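Local coordinates for protein putative NADH Oxidase (Clostridium acetobutylicum, PDB 3E10) that binds flavin mononucleotide as a dimeric nitroreductase-family flavoprotein and probably acts as an oxidoreductase, perhaps an NADH oxidase, at residues B[4-9]-B[152-157]; B[25-30]-B[102-107]; B[95-100]-B[137-142]; B[109-114]-B[142-147]. All coordinates share one frame; numbering follows the deposited sequence.

Two of the four contacts touch the FMN directly: contact 1 collects arginines round its phosphate, and contact 4 lays a strand against the flavin ring, with about 14 Å between their centres. N152 ND2 of contact 1 donates to L109 O of contact 4, which joins the two contacts next to the pocket. Contacts 2 and 3, centred about 12 Å apart, use successive turns of helix 89-106; N99 ND2 of contact 3 is hydrogen-bonded to A30 O of contact 2. I142 belongs to both contact 3 and contact 4, so one residue faces the helix and pairs with the neighbouring strand. All four contacts reach the second subunit, contact 4 through W113 alone.

Contact 1 (B[4-9]-B[152-157]); sequences IINNRR and NKFIDR. With FMN (flavin mononucleotide), chain L; EDO (1,2-ethanediol), chain I.
R9 meets K153 through NH1, which donates to K153 O at 2.8 Å and 164°; the acceptor lies in the guanidinium plane and the donor in the carbonyl plane. The same NH1 makes a weak bond to N6 O. At the other end of the residue, R9 N gives its hydrogen to a lone pair of N152 OD1, 3.2 Å away in the modelled conformer, while water 1 donates to that oxygen and to R9 O. N152 ND2 has its own acceptor in L109 O. The R9 chain bends at chi2 (-86°), which turns CD across the backbone of the 152-157 loop, and I155 CB rests over one face of the guanidinium, offset toward the rim. The arginines that follow helix 4-7 are the phosphate-binding element characteristic of the nitroreductase family, here completed by R157 from the distant loop. R9 NE reaches FMN O3P at 2.9 Å and R8 NH1 takes FMN O2P, also at 2.9 Å. FMN O1P accepts from three arginines: R9 NH2 at 2.8 Å, R8 NH2 at 2.9 Å and R157 NH1 at 2.7 Å. R9 NH2 and R157 NH1 consequently sit close together with their guanidinium planes 80° apart, a repulsion that the shared phosphate would be expected to offset. R8 NH2 also donates to Q33 O of the second subunit, whose Q33 side chain bonds to both I155 O and R157 N. Beside this polar centre, the amide of N6 lies alongside F154, with ND2 over one ring face, toward the rim.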
# COMPACT_ATOMS: atom_id res chain seq x y z
N ILE B 4 11.80 9.82 -1.70
CA ILE B 4 10.81 9.62 -0.68
C ILE B 4 10.55 8.15 -0.38
O ILE B 4 10.35 7.80 0.77
CB ILE B 4 9.52 10.37 -1.06
CG1 ILE B 4 9.79 11.88 -1.19
CG2 ILE B 4 8.47 10.14 -0.10
CD1 ILE B 4 10.42 12.54 0.03
N ILE B 5 10.53 7.27 -1.39
CA ILE B 5 10.34 5.86 -1.11
C ILE B 5 11.47 5.33 -0.22
O ILE B 5 11.21 4.59 0.71
CB ILE B 5 10.18 5.02 -2.40
CG1 ILE B 5 8.86 5.38 -3.09
CG2 ILE B 5 10.34 3.51 -2.13
CD1 ILE B 5 8.60 4.74 -4.50
N ASN B 6 12.72 5.73 -0.48
CA ASN B 6 13.84 5.29 0.35
C ASN B 6 13.85 5.90 1.75
O ASN B 6 14.33 5.26 2.71
CB ASN B 6 15.17 5.66 -0.31
CG ASN B 6 15.57 4.70 -1.40
OD1 ASN B 6 15.09 3.58 -1.48
ND2 ASN B 6 16.47 5.15 -2.26
N ASN B 7 13.40 7.15 1.86
CA ASN B 7 13.57 7.89 3.11
C ASN B 7 12.38 7.84 4.06
O ASN B 7 12.52 8.19 5.22
CB ASN B 7 13.96 9.34 2.81
CG ASN B 7 15.40 9.47 2.36
OD1 ASN B 7 16.32 9.13 3.08
ND2 ASN B 7 15.61 9.99 1.16
N ARG B 8 11.21 7.43 3.57
CA ARG B 8 10.04 7.33 4.44
C ARG B 8 10.34 6.39 5.62
O ARG B 8 10.68 5.22 5.40
CB ARG B 8 8.89 6.77 3.66
CG ARG B 8 7.60 6.53 4.48
CD ARG B 8 6.85 5.25 4.10
NE ARG B 8 7.70 4.06 4.19
CZ ARG B 8 8.03 3.42 5.31
NH1 ARG B 8 7.64 3.87 6.49
NH2 ARG B 8 8.82 2.35 5.25
N ARG B 9 10.14 6.90 6.84
CA ARG B 9 10.33 6.09 8.04
C ARG B 9 9.10 6.18 8.93
O ARG B 9 8.35 7.16 8.90
CB ARG B 9 11.56 6.57 8.86
CG ARG B 9 12.91 6.42 8.15
CD ARG B 9 13.56 5.07 8.31
NE ARG B 9 12.85 3.96 7.68
CZ ARG B 9 13.00 3.64 6.39
NH1 ARG B 9 13.79 4.34 5.57
NH2 ARG B 9 12.33 2.61 5.92
N ASN B 152 13.15 11.13 8.59
CA ASN B 152 12.98 10.40 7.34
C ASN B 152 14.42 10.33 6.83
O ASN B 152 15.06 11.36 6.59
CB ASN B 152 12.03 11.13 6.41
CG ASN B 152 10.59 11.13 6.91
OD1 ASN B 152 10.03 10.07 7.22
ND2 ASN B 152 9.97 12.33 6.98
N LYS B 153 14.96 9.12 6.86
CA LYS B 153 16.30 8.82 6.36
C LYS B 153 16.29 7.42 5.78
O LYS B 153 15.40 6.63 6.07
CB LYS B 153 17.33 8.87 7.50
CG LYS B 153 17.26 7.71 8.49
CD LYS B 153 18.32 7.86 9.60
CE LYS B 153 18.20 6.77 10.64
NZ LYS B 153 19.02 7.06 11.86
N PHE B 154 17.29 7.11 4.98
CA PHE B 154 17.36 5.84 4.26
C PHE B 154 17.93 4.76 5.17
O PHE B 154 19.11 4.81 5.54
CB PHE B 154 18.21 6.02 3.00
CG PHE B 154 18.38 4.78 2.15
CD1 PHE B 154 17.34 3.92 1.90
CD2 PHE B 154 19.59 4.53 1.54
CE1 PHE B 154 17.49 2.82 1.08
CE2 PHE B 154 19.75 3.42 0.73
CZ PHE B 154 18.68 2.57 0.49
N ILE B 155 17.08 3.79 5.54
CA ILE B 155 17.51 2.52 6.13
C ILE B 155 17.33 1.51 4.99
O ILE B 155 16.23 1.30 4.50
CB ILE B 155 16.69 2.10 7.37
CG1 ILE B 155 16.87 3.12 8.50
CG2 ILE B 155 17.04 0.71 7.79
CD1 ILE B 155 16.01 2.85 9.73
N ASP B 156 18.43 0.94 4.52
CA ASP B 156 18.43 0.12 3.33
C ASP B 156 17.99 -1.29 3.70
O ASP B 156 18.73 -2.04 4.37
CB ASP B 156 19.82 0.11 2.71
CG ASP B 156 19.86 -0.55 1.35
OD1 ASP B 156 18.85 -1.12 0.90
OD2 ASP B 156 20.96 -0.51 0.73
N ARG B 157 16.79 -1.65 3.27
CA ARG B 157 16.19 -2.95 3.59
C ARG B 157 16.31 -3.94 2.45
O ARG B 157 15.78 -5.06 2.50
CB ARG B 157 14.73 -2.76 3.96
CG ARG B 157 14.49 -1.87 5.16
CD ARG B 157 14.07 -2.66 6.36
NE ARG B 157 14.01 -1.82 7.55
CZ ARG B 157 13.01 -0.99 7.81
NH1 ARG B 157 11.99 -0.86 6.99
NH2 ARG B 157 13.03 -0.24 8.90
N1 FMN L . 4.06 0.81 14.15
C2 FMN L . 3.64 1.09 15.42
O2 FMN L . 4.36 1.76 16.18
N3 FMN L . 2.42 0.64 15.84
C4 FMN L . 1.61 -0.17 15.07
O4 FMN L . 0.50 -0.56 15.49
C4A FMN L . 2.03 -0.44 13.77
N5 FMN L . 1.22 -1.18 12.94
C5A FMN L . 1.63 -1.38 11.62
C6 FMN L . 0.79 -2.13 10.79
C7 FMN L . 1.14 -2.38 9.46
C7M FMN L . 0.21 -3.10 8.56
C8 FMN L . 2.34 -1.83 8.97
C8M FMN L . 2.64 -1.88 7.47
C9 FMN L . 3.16 -1.09 9.82
C9A FMN L . 2.83 -0.87 11.14
N10 FMN L . 3.66 -0.15 12.02
C10 FMN L . 3.24 0.10 13.32
C1' FMN L . 4.92 0.42 11.51
C2' FMN L . 5.99 -0.67 11.42
O2' FMN L . 6.47 -1.07 12.70
C3' FMN L . 7.18 -0.15 10.60
O3' FMN L . 6.73 0.04 9.27
C4' FMN L . 8.41 -1.07 10.61
O4' FMN L . 9.00 -1.11 11.90
C5' FMN L . 9.49 -0.67 9.60
O5' FMN L . 10.00 0.64 9.86
P FMN L . 9.82 1.80 8.78
O1P FMN L . 10.35 1.29 7.46
O2P FMN L . 8.36 2.11 8.65
O3P FMN L . 10.64 2.94 9.32
C1 EDO I . 10.37 7.84 -5.40
O1 EDO I . 11.13 8.06 -4.22
C2 EDO I . 11.32 7.71 -6.58
O2 EDO I . 12.37 6.77 -6.33
O HOH W 1 7.56 9.61 8.27

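Contact 2 (B[25-30]-B[102-107]); sequences EKLLRA and LEAAYL
E103 brings a flat carboxylate up to K26, with OE2 3.6 Å from K26 CB. The other planar group, the guanidinium of R29, is engaged at its edge: NE and NH2 approach side-on, in the guanidinium plane, and both donate to E25 OE2 in a salt bridge within helix 21-32. NE, at 2.9 Å from that oxygen, meets it on the anti side, whereas NH2 comes from above the carboxylate plane, both from the same face. R29 also forms a cation-pi contact with F158 of the second subunit.

Between the helices no direct hydrogen bond forms, and water does the polar work. E103 OE2 accepts from water 2 at 2.6 Å, and this water in turn is a weak partner of K26 NZ in the modelled conformer. Water 3 donates to K26 O at 2.8 Å and only weakly to the same carboxylate oxygen. The carboxylate gets there because CG lies anti to the backbone N (chi1 -176°) and the chain then turns at chi2 (71°).

Away from the waters the contact is apolar. A30 CB sits 3.6 Å from E103 CB, and L27 CD2 comes to 3.5 Å from A104 N, beside A104 CB. L107 CD1 touches K26 CB, its side chain crossing that of the lysine at about a right angle. The short helix axes approach to 9.3 Å at 145°, a near-antiparallel pairing of helix 21-32 with helix 89-106. A30 and E103, one from each helix, pack on I5 of the second subunit, placing the pair in the dimer interface of the nitroreductase fold.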
# COMPACT_ATOMS: atom_id res chain seq x y z
N GLU B 25 -4.65 18.66 3.66
CA GLU B 25 -5.37 18.40 2.42
C GLU B 25 -4.56 17.54 1.44
O GLU B 25 -5.09 16.64 0.79
CB GLU B 25 -5.80 19.71 1.74
CG GLU B 25 -6.67 19.45 0.51
CD GLU B 25 -7.27 20.69 -0.09
OE1 GLU B 25 -7.95 21.44 0.64
OE2 GLU B 25 -7.05 20.88 -1.29
N LYS B 26 -3.28 17.86 1.30
CA LYS B 26 -2.41 17.09 0.43
C LYS B 26 -2.30 15.62 0.86
O LYS B 26 -2.24 14.74 0.01
CB LYS B 26 -1.03 17.74 0.37
CG LYS B 26 -1.06 19.07 -0.39
CD LYS B 26 0.09 19.97 -0.08
CE LYS B 26 0.08 21.15 -1.02
NZ LYS B 26 0.39 20.70 -2.42
N LEU B 27 -2.25 15.37 2.16
CA LEU B 27 -2.22 13.96 2.62
C LEU B 27 -3.47 13.20 2.18
O LEU B 27 -3.40 12.04 1.76
CB LEU B 27 -2.10 13.91 4.14
CG LEU B 27 -0.79 14.43 4.75
CD1 LEU B 27 -0.89 14.51 6.29
CD2 LEU B 27 0.43 13.66 4.29
N LEU B 28 -4.63 13.85 2.28
CA LEU B 28 -5.89 13.24 1.94
C LEU B 28 -6.04 13.08 0.43
O LEU B 28 -6.56 12.07 -0.03
CB LEU B 28 -7.05 14.05 2.52
CG LEU B 28 -7.10 13.98 4.05
CD1 LEU B 28 -7.98 15.14 4.59
CD2 LEU B 28 -7.54 12.63 4.53
N ARG B 29 -5.55 14.06 -0.33
CA ARG B 29 -5.50 13.93 -1.76
C ARG B 29 -4.63 12.73 -2.16
O ARG B 29 -4.99 11.97 -3.07
CB ARG B 29 -4.98 15.23 -2.41
CG ARG B 29 -6.03 16.33 -2.42
CD ARG B 29 -5.48 17.60 -3.09
NE ARG B 29 -6.47 18.69 -3.07
CZ ARG B 29 -7.50 18.80 -3.90
NH1 ARG B 29 -7.70 17.91 -4.89
NH2 ARG B 29 -8.33 19.82 -3.76
N ALA B 30 -3.48 12.57 -1.51
CA ALA B 30 -2.58 11.46 -1.85
C ALA B 30 -3.27 10.12 -1.59
O ALA B 30 -3.21 9.21 -2.43
CB ALA B 30 -1.26 11.55 -1.07
N LEU B 102 3.97 8.26 2.27
CA LEU B 102 4.93 8.83 1.33
C LEU B 102 4.74 10.33 1.15
O LEU B 102 5.72 11.08 1.12
CB LEU B 102 4.85 8.10 -0.00
CG LEU B 102 5.30 6.63 0.02
CD1 LEU B 102 4.90 5.96 -1.29
CD2 LEU B 102 6.82 6.49 0.30
N GLU B 103 3.49 10.76 1.04
CA GLU B 103 3.21 12.19 0.93
C GLU B 103 3.68 12.92 2.19
O GLU B 103 4.22 14.03 2.11
CB GLU B 103 1.75 12.44 0.65
CG GLU B 103 1.35 13.91 0.43
CD GLU B 103 1.82 14.51 -0.89
OE1 GLU B 103 2.28 13.77 -1.78
OE2 GLU B 103 1.67 15.74 -1.03
N ALA B 104 3.48 12.30 3.36
CA ALA B 104 3.97 12.92 4.59
C ALA B 104 5.46 13.19 4.51
O ALA B 104 5.92 14.32 4.80
CB ALA B 104 3.61 12.06 5.80
N ALA B 105 6.23 12.17 4.12
CA ALA B 105 7.69 12.33 4.00
C ALA B 105 8.02 13.43 2.99
O ALA B 105 8.93 14.27 3.23
CB ALA B 105 8.34 11.00 3.66
N TYR B 106 7.29 13.46 1.86
CA TYR B 106 7.48 14.51 0.84
C TYR B 106 7.31 15.92 1.42
O TYR B 106 8.04 16.84 1.04
CB TYR B 106 6.54 14.23 -0.32
CG TYR B 106 6.51 15.33 -1.35
CD1 TYR B 106 7.56 15.51 -2.22
CD2 TYR B 106 5.43 16.20 -1.42
CE1 TYR B 106 7.53 16.56 -3.16
CE2 TYR B 106 5.38 17.20 -2.34
CZ TYR B 106 6.42 17.38 -3.20
OH TYR B 106 6.34 18.44 -4.10
N LEU B 107 6.36 16.07 2.34
CA LEU B 107 6.04 17.33 3.00
C LEU B 107 6.85 17.60 4.27
O LEU B 107 6.52 18.48 5.03
CB LEU B 107 4.53 17.35 3.30
CG LEU B 107 3.60 17.24 2.09
CD1 LEU B 107 2.13 17.08 2.54
CD2 LEU B 107 3.76 18.45 1.13
O HOH W 2 2.14 17.76 -2.53
O HOH W 3 -1.23 15.44 -2.55

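Contact 3 (B[95-100]-B[137-142]); sequences AAAENI and KPFCVI
I100, whose side chain meets I142, is fixed in its helix by the bond from its backbone N to A96 O at 3.0 Å; no hydrogen bond passes between helix and strand, and apolar side chains make the contact. I142 CD1 carries it. This methyl reaches I100 CD1 at 3.8 Å and I100 CG2 at 3.9 Å, and also approaches A97 CB at 4.1 Å, so one strand methyl touches two helix residues a turn apart. With I142 CG1 anti to its carbonyl carbon (chi1 -62°) and chi2 extended (171°), CD1 is carried well out from the strand. The two isoleucine side chains cross obliquely. A97 CB, a small methyl on the helix, meets the edge of the F139 ring, near its plane, with CE2 at 4.4 Å, and C140 SG lies at a similar distance. F139 and C140 form a classic beta bulge opposite L76 of strand 72-79, which turns both side chains toward the helix. Segment 95-100 of helix 89-106 runs nearly parallel to segment 137-142 of strand 136-145, 16° apart, with W113 of strand 110-115 packing against A97, F139 and C140, while V141 and P138 turn to helix 120-129.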
# COMPACT_ATOMS: atom_id res chain seq x y z
N ALA B 95 -2.95 0.52 0.30
CA ALA B 95 -2.34 1.35 -0.74
C ALA B 95 -2.55 2.84 -0.44
O ALA B 95 -1.65 3.65 -0.62
CB ALA B 95 -2.92 0.96 -2.12
N ALA B 96 -3.76 3.19 0.02
CA ALA B 96 -4.05 4.56 0.45
C ALA B 96 -3.16 4.99 1.62
O ALA B 96 -2.62 6.10 1.64
CB ALA B 96 -5.54 4.70 0.81
N ALA B 97 -2.99 4.10 2.60
CA ALA B 97 -2.14 4.39 3.75
C ALA B 97 -0.71 4.67 3.33
O ALA B 97 -0.08 5.63 3.78
CB ALA B 97 -2.18 3.21 4.75
N GLU B 98 -0.20 3.83 2.42
CA GLU B 98 1.17 3.99 1.96
C GLU B 98 1.29 5.32 1.22
O GLU B 98 2.30 6.00 1.37
CB GLU B 98 1.60 2.80 1.08
CG GLU B 98 3.06 2.88 0.55
CD GLU B 98 4.14 2.90 1.64
OE1 GLU B 98 3.82 2.88 2.84
OE2 GLU B 98 5.35 2.97 1.27
N ASN B 99 0.28 5.69 0.43
CA ASN B 99 0.34 7.00 -0.21
C ASN B 99 0.43 8.14 0.82
O ASN B 99 1.13 9.13 0.62
CB ASN B 99 -0.84 7.24 -1.13
CG ASN B 99 -0.66 6.60 -2.50
OD1 ASN B 99 0.27 5.82 -2.75
ND2 ASN B 99 -1.58 6.95 -3.41
N ILE B 100 -0.38 8.04 1.87
CA ILE B 100 -0.29 9.06 2.95
C ILE B 100 1.11 9.14 3.53
O ILE B 100 1.65 10.23 3.75
CB ILE B 100 -1.36 8.82 4.06
CG1 ILE B 100 -2.79 8.96 3.49
CG2 ILE B 100 -1.12 9.72 5.24
CD1 ILE B 100 -3.86 8.51 4.46
N LYS B 137 -16.03 0.31 8.44
CA LYS B 137 -15.05 -0.58 9.02
C LYS B 137 -13.74 0.12 9.28
O LYS B 137 -13.12 0.64 8.34
CB LYS B 137 -14.78 -1.72 8.05
CG LYS B 137 -16.08 -2.49 7.73
CD LYS B 137 -15.82 -3.72 6.85
CE LYS B 137 -15.04 -4.82 7.56
NZ LYS B 137 -15.84 -5.49 8.65
N PRO B 138 -13.31 0.14 10.54
CA PRO B 138 -11.99 0.70 10.82
C PRO B 138 -10.86 -0.06 10.15
O PRO B 138 -10.88 -1.29 10.12
CB PRO B 138 -11.86 0.58 12.33
CG PRO B 138 -13.26 0.41 12.84
CD PRO B 138 -14.01 -0.26 11.78
N PHE B 139 -9.91 0.67 9.60
CA PHE B 139 -8.75 0.07 8.96
C PHE B 139 -7.44 0.31 9.74
O PHE B 139 -6.76 -0.63 10.15
CB PHE B 139 -8.59 0.53 7.51
CG PHE B 139 -7.36 -0.06 6.86
CD1 PHE B 139 -7.31 -1.40 6.55
CD2 PHE B 139 -6.22 0.70 6.65
CE1 PHE B 139 -6.18 -1.96 5.97
CE2 PHE B 139 -5.07 0.12 6.09
CZ PHE B 139 -5.05 -1.18 5.76
N CYS B 140 -7.10 1.58 9.95
CA CYS B 140 -5.90 1.92 10.69
C CYS B 140 -6.01 3.37 11.14
O CYS B 140 -6.94 4.08 10.74
CB CYS B 140 -4.63 1.71 9.85
SG CYS B 140 -4.28 3.00 8.61
N VAL B 141 -5.06 3.78 11.95
CA VAL B 141 -4.88 5.20 12.28
C VAL B 141 -3.47 5.58 11.86
O VAL B 141 -2.55 4.80 12.04
CB VAL B 141 -5.07 5.48 13.77
CG1 VAL B 141 -4.84 6.97 14.08
CG2 VAL B 141 -6.45 5.01 14.27
N ILE B 142 -3.32 6.78 11.27
CA ILE B 142 -1.99 7.33 10.97
C ILE B 142 -1.78 8.57 11.85
O ILE B 142 -2.57 9.50 11.80
CB ILE B 142 -1.83 7.64 9.48
CG1 ILE B 142 -1.96 6.34 8.64
CG2 ILE B 142 -0.45 8.29 9.20
CD1 ILE B 142 -2.02 6.53 7.20

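Contact 4 (B[109-114]-B[142-147]); sequences LGAVWL and ISVGYP. With FMN (flavin mononucleotide), chain L.
V112 and S143 form a hydrogen-bonded pair in an antiparallel arrangement of strands 110-115 and 136-145, at one edge of the nitroreductase sheet within this chain. In the next such pair, G110 N donates to G145 O at 2.8 Å, the shortest of the four backbone bonds, nearly along the C=O axis. On the V112 side, S143 OG and V112 CG1 are only 3.1 Å apart, both branches lying between their own backbone N and carbonyl carbon; S143 OG is bonded to Y14 OH and S66 OG. A111 CB touches both V144 CG2 and I142 CG2 on the face turned to helix 89-106. Toward L114 the flavin takes over: W113 lays one ring face against the dimethyl edge, with FMN C7M 3.5 Å above the plane toward the rim, and V112 CG2 and L114 CD2 touch FMN N1 and N3. Past G145 the paired strands end, and Y146 and P147, partly exposed, form the more solvent-facing side, where contact is by side chains; P147 CG lies 3.7 Å from G110 N. Y146 OH bonds to E20 and K23, and L109 CD2 sits over the centre of the Y146 ring, 3.6 Å from its centroid, 13° off the normal.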
# COMPACT_ATOMS: atom_id res chain seq x y z
N LEU B 109 7.08 15.91 6.90
CA LEU B 109 6.36 15.45 8.08
C LEU B 109 6.83 14.05 8.43
O LEU B 109 7.38 13.33 7.58
CB LEU B 109 4.86 15.43 7.80
CG LEU B 109 4.20 16.78 7.55
CD1 LEU B 109 2.79 16.53 7.06
CD2 LEU B 109 4.20 17.63 8.80
N GLY B 110 6.61 13.67 9.68
CA GLY B 110 6.74 12.29 10.11
C GLY B 110 5.37 11.68 10.32
O GLY B 110 4.39 12.37 10.66
N ALA B 111 5.29 10.38 10.08
CA ALA B 111 4.06 9.66 10.32
C ALA B 111 4.37 8.21 10.64
O ALA B 111 5.43 7.71 10.34
CB ALA B 111 3.15 9.77 9.09
N VAL B 112 3.40 7.54 11.25
CA VAL B 112 3.46 6.10 11.41
C VAL B 112 2.06 5.50 11.23
O VAL B 112 1.05 6.05 11.68
CB VAL B 112 4.09 5.68 12.79
CG1 VAL B 112 3.27 6.25 13.97
CG2 VAL B 112 4.20 4.15 12.89
N TRP B 113 2.03 4.35 10.58
CA TRP B 113 0.84 3.51 10.42
C TRP B 113 0.63 2.75 11.71
O TRP B 113 1.52 2.02 12.16
CB TRP B 113 1.11 2.57 9.25
CG TRP B 113 0.09 1.62 8.79
CD1 TRP B 113 -0.93 1.03 9.50
CD2 TRP B 113 0.04 1.05 7.48
NE1 TRP B 113 -1.63 0.16 8.68
CE2 TRP B 113 -1.02 0.13 7.46
CE3 TRP B 113 0.80 1.24 6.33
CZ2 TRP B 113 -1.36 -0.58 6.30
CZ3 TRP B 113 0.51 0.52 5.20
CH2 TRP B 113 -0.56 -0.40 5.21
N LEU B 114 -0.55 2.94 12.29
CA LEU B 114 -0.96 2.24 13.51
C LEU B 114 -2.03 1.22 13.12
O LEU B 114 -3.18 1.58 12.86
CB LEU B 114 -1.45 3.25 14.55
CG LEU B 114 -0.46 4.38 14.90
CD1 LEU B 114 -1.14 5.38 15.86
CD2 LEU B 114 0.86 3.88 15.44
N ILE B 142 -3.32 6.78 11.27
CA ILE B 142 -1.99 7.33 10.97
C ILE B 142 -1.78 8.57 11.85
O ILE B 142 -2.57 9.50 11.80
CB ILE B 142 -1.83 7.64 9.48
CG1 ILE B 142 -1.96 6.34 8.64
CG2 ILE B 142 -0.45 8.29 9.20
CD1 ILE B 142 -2.02 6.53 7.20
N SER B 143 -0.76 8.52 12.70
CA SER B 143 -0.40 9.70 13.48
C SER B 143 0.62 10.47 12.66
O SER B 143 1.46 9.87 11.98
CB SER B 143 0.14 9.34 14.86
OG SER B 143 1.24 8.52 14.76
N VAL B 144 0.52 11.80 12.68
CA VAL B 144 1.30 12.66 11.81
C VAL B 144 1.74 13.90 12.62
O VAL B 144 0.99 14.43 13.43
CB VAL B 144 0.47 13.15 10.61
CG1 VAL B 144 1.32 13.99 9.66
CG2 VAL B 144 -0.15 11.99 9.83
N GLY B 145 2.95 14.36 12.37
CA GLY B 145 3.45 15.61 12.94
C GLY B 145 4.85 15.92 12.45
O GLY B 145 5.43 15.17 11.69
N TYR B 146 5.41 17.04 12.87
CA TYR B 146 6.80 17.33 12.58
C TYR B 146 7.68 16.46 13.50
O TYR B 146 7.43 16.37 14.71
CB TYR B 146 7.10 18.83 12.75
CG TYR B 146 6.54 19.62 11.58
CD1 TYR B 146 7.20 19.66 10.37
CD2 TYR B 146 5.29 20.19 11.64
CE1 TYR B 146 6.65 20.31 9.27
CE2 TYR B 146 4.74 20.87 10.55
CZ TYR B 146 5.43 20.91 9.36
OH TYR B 146 4.90 21.58 8.27
N PRO B 147 8.67 15.79 12.95
CA PRO B 147 9.47 14.88 13.78
C PRO B 147 10.20 15.56 14.93
O PRO B 147 10.73 16.63 14.76
CB PRO B 147 10.46 14.29 12.79
CG PRO B 147 9.82 14.41 11.47
CD PRO B 147 9.08 15.73 11.54
N1 FMN L . 4.06 0.81 14.15
C2 FMN L . 3.64 1.09 15.42
O2 FMN L . 4.36 1.76 16.18
N3 FMN L . 2.42 0.64 15.84
C4 FMN L . 1.61 -0.17 15.07
O4 FMN L . 0.50 -0.56 15.49
C4A FMN L . 2.03 -0.44 13.77
N5 FMN L . 1.22 -1.18 12.94
C5A FMN L . 1.63 -1.38 11.62
C6 FMN L . 0.79 -2.13 10.79
C7 FMN L . 1.14 -2.38 9.46
C7M FMN L . 0.21 -3.10 8.56
C8 FMN L . 2.34 -1.83 8.97
C8M FMN L . 2.64 -1.88 7.47
C9 FMN L . 3.16 -1.09 9.82
C9A FMN L . 2.83 -0.87 11.14
N10 FMN L . 3.66 -0.15 12.02
C10 FMN L . 3.24 0.10 13.32
C1' FMN L . 4.92 0.42 11.51
C2' FMN L . 5.99 -0.67 11.42
O2' FMN L . 6.47 -1.07 12.70
C3' FMN L . 7.18 -0.15 10.60
O3' FMN L . 6.73 0.04 9.27
C4' FMN L . 8.41 -1.07 10.61
O4' FMN L . 9.00 -1.11 11.90
C5' FMN L . 9.49 -0.67 9.60
O5' FMN L . 10.00 0.64 9.86
P FMN L . 9.82 1.80 8.78
O1P FMN L . 10.35 1.29 7.46
O2P FMN L . 8.36 2.11 8.65
O3P FMN L . 10.64 2.94 9.32